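Periplasmic beta-glucosidase (Pseudomonas aeruginosa, PDB 6R5T) probably hydrolyses terminal, non-reducing beta-D-glucosyl residues of beta-glucosides, releasing beta-D-glucose, as a family 3 glycoside hydrolase of the periplasm. Local coordinates at residues S615-S620 with L643-K648. The protein carries 1 engineered substitution. Sequence-based numbering, arbitrary orientation.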
ATOM      1  N   SER A 615      -0.873  -8.380  31.515  1.00 13.37           N
ATOM      2  CA  SER A 615      -0.902  -9.492  32.485  1.00 13.90           C
ATOM      3  C   SER A 615      -1.743  -9.061  33.676  1.00 15.16           C
ATOM      4  O   SER A 615      -1.845  -7.872  33.916  1.00 15.01           O
ATOM      5  CB  SER A 615       0.518  -9.838  32.914  1.00 15.51           C
ATOM      6  OG  SER A 615       0.607 -10.867  33.900  1.00 15.23           O
ATOM      7  N   TYR A 616      -2.145 -10.039  34.480  1.00 13.66           N
ATOM      8  CA  TYR A 616      -2.733  -9.767  35.802  1.00 14.54           C
ATOM      9  C   TYR A 616      -1.642  -9.503  36.840  1.00 15.78           C
ATOM     10  O   TYR A 616      -1.966  -9.168  38.013  1.00 18.61           O
ATOM     11  CB  TYR A 616      -3.598 -10.941  36.240  1.00 14.48           C
ATOM     12  CG  TYR A 616      -4.792 -11.251  35.371  1.00 13.78           C
ATOM     13  CD1 TYR A 616      -5.412 -10.300  34.575  1.00 14.46           C
ATOM     14  CD2 TYR A 616      -5.346 -12.506  35.389  1.00 15.39           C
ATOM     15  CE1 TYR A 616      -6.533 -10.598  33.817  1.00 14.70           C
ATOM     16  CE2 TYR A 616      -6.439 -12.836  34.616  1.00 14.04           C
ATOM     17  CZ  TYR A 616      -7.070 -11.871  33.845  1.00 15.01           C
ATOM     18  OH  TYR A 616      -8.145 -12.192  33.075  1.00 15.55           O
ATOM     19  N   THR A 617      -0.380  -9.692  36.501  1.00 12.99           N
ATOM     20  CA  THR A 617       0.742  -9.283  37.376  1.00 14.20           C
ATOM     21  C   THR A 617       1.577  -8.226  36.680  1.00 14.84           C
ATOM     22  O   THR A 617       1.266  -7.815  35.564  1.00 16.58           O
ATOM     23  CB  THR A 617       1.524 -10.530  37.791  1.00 14.85           C
ATOM     24  OG1 THR A 617       2.273 -10.190  38.945  1.00 15.16           O
ATOM     25  CG2 THR A 617       2.445 -11.046  36.702  1.00 14.79           C
ATOM     26  N   GLU A 618       2.601  -7.774  37.355  1.00 16.39           N
ATOM     27  CA  GLU A 618       3.541  -6.768  36.799  0.50 18.38           C
ATOM     28  C   GLU A 618       4.923  -7.403  36.736  1.00 18.05           C
ATOM     29  O   GLU A 618       5.254  -8.271  37.571  1.00 16.06           O
ATOM     30  CB  GLU A 618       3.588  -5.482  37.632  0.50 21.58           C
ATOM     31  CG  GLU A 618       2.448  -4.525  37.314  0.50 23.77           C
ATOM     32  CD  GLU A 618       2.381  -3.905  35.918  0.50 24.65           C
ATOM     33  OE1 GLU A 618       3.346  -4.018  35.119  0.50 24.27           O
ATOM     34  OE2 GLU A 618       1.330  -3.335  35.614  0.50 28.85           O
ATOM     35  N   PHE A 619       5.682  -6.995  35.749  1.00 15.81           N
ATOM     36  CA  PHE A 619       7.046  -7.495  35.547  1.00 16.54           C
ATOM     37  C   PHE A 619       8.024  -6.324  35.534  1.00 18.27           C
ATOM     38  O   PHE A 619       7.663  -5.153  35.198  1.00 19.83           O
ATOM     39  CB  PHE A 619       7.136  -8.308  34.257  1.00 17.27           C
ATOM     40  CG  PHE A 619       6.279  -9.552  34.242  1.00 14.94           C
ATOM     41  CD1 PHE A 619       6.755 -10.758  34.746  1.00 16.97           C
ATOM     42  CD2 PHE A 619       4.998  -9.517  33.707  1.00 16.25           C
ATOM     43  CE1 PHE A 619       5.958 -11.901  34.711  1.00 15.73           C
ATOM     44  CE2 PHE A 619       4.219 -10.655  33.662  1.00 16.33           C
ATOM     45  CZ  PHE A 619       4.693 -11.845  34.205  1.00 16.72           C
ATOM     46  N   SER A 620       9.235  -6.632  35.954  1.00 19.91           N
ATOM     47  CA  SER A 620      10.370  -5.675  35.997  1.00 20.23           C
ATOM     48  C   SER A 620      11.549  -6.286  35.259  1.00 19.04           C
ATOM     49  O   SER A 620      11.737  -7.513  35.297  1.00 18.37           O
ATOM     50  CB  SER A 620      10.753  -5.313  37.402  1.00 23.90           C
ATOM     51  OG  SER A 620       9.632  -4.789  38.121  1.00 30.53           O
ATOM     52  N   LEU A 643      14.683 -10.753  34.535  1.00 14.91           N
ATOM     53  CA  LEU A 643      13.222 -10.543  34.587  1.00 14.88           C
ATOM     54  C   LEU A 643      12.714 -10.912  35.973  1.00 15.95           C
ATOM     55  O   LEU A 643      13.056 -12.023  36.438  1.00 17.58           O
ATOM     56  CB  LEU A 643      12.568 -11.413  33.528  1.00 16.28           C
ATOM     57  CG  LEU A 643      11.045 -11.399  33.517  1.00 15.80           C
ATOM     58  CD1 LEU A 643      10.492 -10.074  33.020  1.00 16.37           C
ATOM     59  CD2 LEU A 643      10.502 -12.561  32.696  1.00 17.73           C
ATOM     60  N   SER A 644      11.862 -10.083  36.549  1.00 16.22           N
ATOM     61  CA  SER A 644      11.224 -10.349  37.867  0.50 16.37           C
ATOM     62  C   SER A 644       9.709 -10.203  37.770  1.00 17.76           C
ATOM     63  O   SER A 644       9.220  -9.313  37.048  1.00 15.30           O
ATOM     64  CB  SER A 644      11.765  -9.406  38.925  0.50 16.69           C
ATOM     65  OG  SER A 644      13.171  -9.437  38.929  0.50 17.26           O
ATOM     66  N   ASN A 645       8.981 -11.034  38.482  1.00 16.64           N
ATOM     67  CA  ASN A 645       7.540 -10.863  38.671  1.00 15.94           C
ATOM     68  C   ASN A 645       7.389 -10.004  39.920  1.00 18.41           C
ATOM     69  O   ASN A 645       7.684 -10.487  41.041  1.00 18.83           O
ATOM     70  CB  ASN A 645       6.853 -12.221  38.794  1.00 15.69           C
ATOM     71  CG  ASN A 645       5.356 -12.154  38.929  1.00 14.35           C
ATOM     72  OD1 ASN A 645       4.817 -11.117  39.325  1.00 14.96           O
ATOM     73  ND2 ASN A 645       4.673 -13.254  38.661  1.00 14.94           N
ATOM     74  N   SER A 646       7.015  -8.752  39.721  1.00 16.56           N
ATOM     75  CA  SER A 646       6.943  -7.777  40.827  1.00 21.81           C
ATOM     76  C   SER A 646       5.492  -7.567  41.284  1.00 24.28           C
ATOM     77  O   SER A 646       5.244  -6.594  42.039  1.00 25.52           O
ATOM     78  CB  SER A 646       7.628  -6.490  40.400  1.00 24.08           C
ATOM     79  OG  SER A 646       7.070  -6.002  39.205  1.00 25.75           O
ATOM     80  N   GLY A 647       4.554  -8.429  40.879  1.00 19.42           N
ATOM     81  CA  GLY A 647       3.141  -8.380  41.274  1.00 21.45           C
ATOM     82  C   GLY A 647       2.727  -9.535  42.183  1.00 21.15           C
ATOM     83  O   GLY A 647       3.594 -10.204  42.772  1.00 22.26           O
ATOM     84  N   LYS A 648       1.449  -9.863  42.217  1.00 20.78           N
ATOM     85  CA  LYS A 648       0.896 -10.803  43.206  1.00 23.24           C
ATOM     86  C   LYS A 648       0.379 -12.107  42.599  1.00 22.22           C
ATOM     87  O   LYS A 648      -0.057 -12.985  43.358  1.00 21.50           O
ATOM     88  CB  LYS A 648      -0.239 -10.094  43.953  1.00 28.38           C
ATOM     89  CG  LYS A 648       0.148  -8.772  44.610  1.00 37.71           C
ATOM     90  CD  LYS A 648      -1.025  -7.810  44.726  1.00 44.24           C
ATOM     91  CE  LYS A 648      -0.705  -6.633  45.624  1.00 49.46           C
ATOM     92  NZ  LYS A 648      -1.828  -5.676  45.643  1.00 55.20           N
TER
HETATM   93  O   HOH W   1      -0.909  -9.027  40.606  1.00 37.95           O
HETATM   94  O   HOH W   2      14.353  -7.697  37.567  1.00 25.18           O
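Thr617 OG1 and Asn645 CG both stand anti to their own backbone N (chi1 -161° and -177°), which sends the hydroxyl and the amide obliquely across the gap to meet. Strands 619-626 and 636-645 probably belong to the fibronectin type III-like beta-sandwich: residues 619-620 open the first, pairing antiparallel with the end of the second. Asn645 OD1 closes an Asx turn with Gly647 N and, by accepting from Thr617 OG1, continues the link between the two segments past the last bridge. OG1 of Thr617 donates to OD1 of Asn645 at 2.7 Å, in the plane of the carbonyl and on a lone pair, while Gly647 N reaches Asn645 OD1 at 3.1 Å. Two donors thus grip OD1, and ND2, bonded to the carbonyls of Leu681 and Arg649, helps keep the amide from flipping. The Thr617 methyl CG2 lies against this amide. The backbone of Gly647 packs tightly against the hydroxyl, its CA 3.1 Å from Thr617 OG1.

Along the strands, Ser620 and Ser644 form a hydrogen-bonded pair, their N and O atoms joined both ways at 2.9 Å in nearly straight bonds. Phe619 and Asn645 make the adjoining non-hydrogen-bonded pair; CE1 of the ring passes near Asn645 CB, and Phe619 CB rests on Leu643 CD1, with Thr653 of strand 651-660 touching both side chains. Past the Phe619-Asn645 pair, toward Gly647, the regular bridge pattern ends: Ser646 N donates to Glu618 O at 2.8 Å but from above the carbonyl plane, with an N-H...O angle of 142°. On the side of the sheet away from Phe619, the hydroxyls of Ser620 and Ser646 meet tip to tip. Next to Tyr616, whose ring packs on Leu365 of strand 364-368, one water bridges the two backbones, donating to Tyr616 O and accepting from Lys648 N at 3.0 Å.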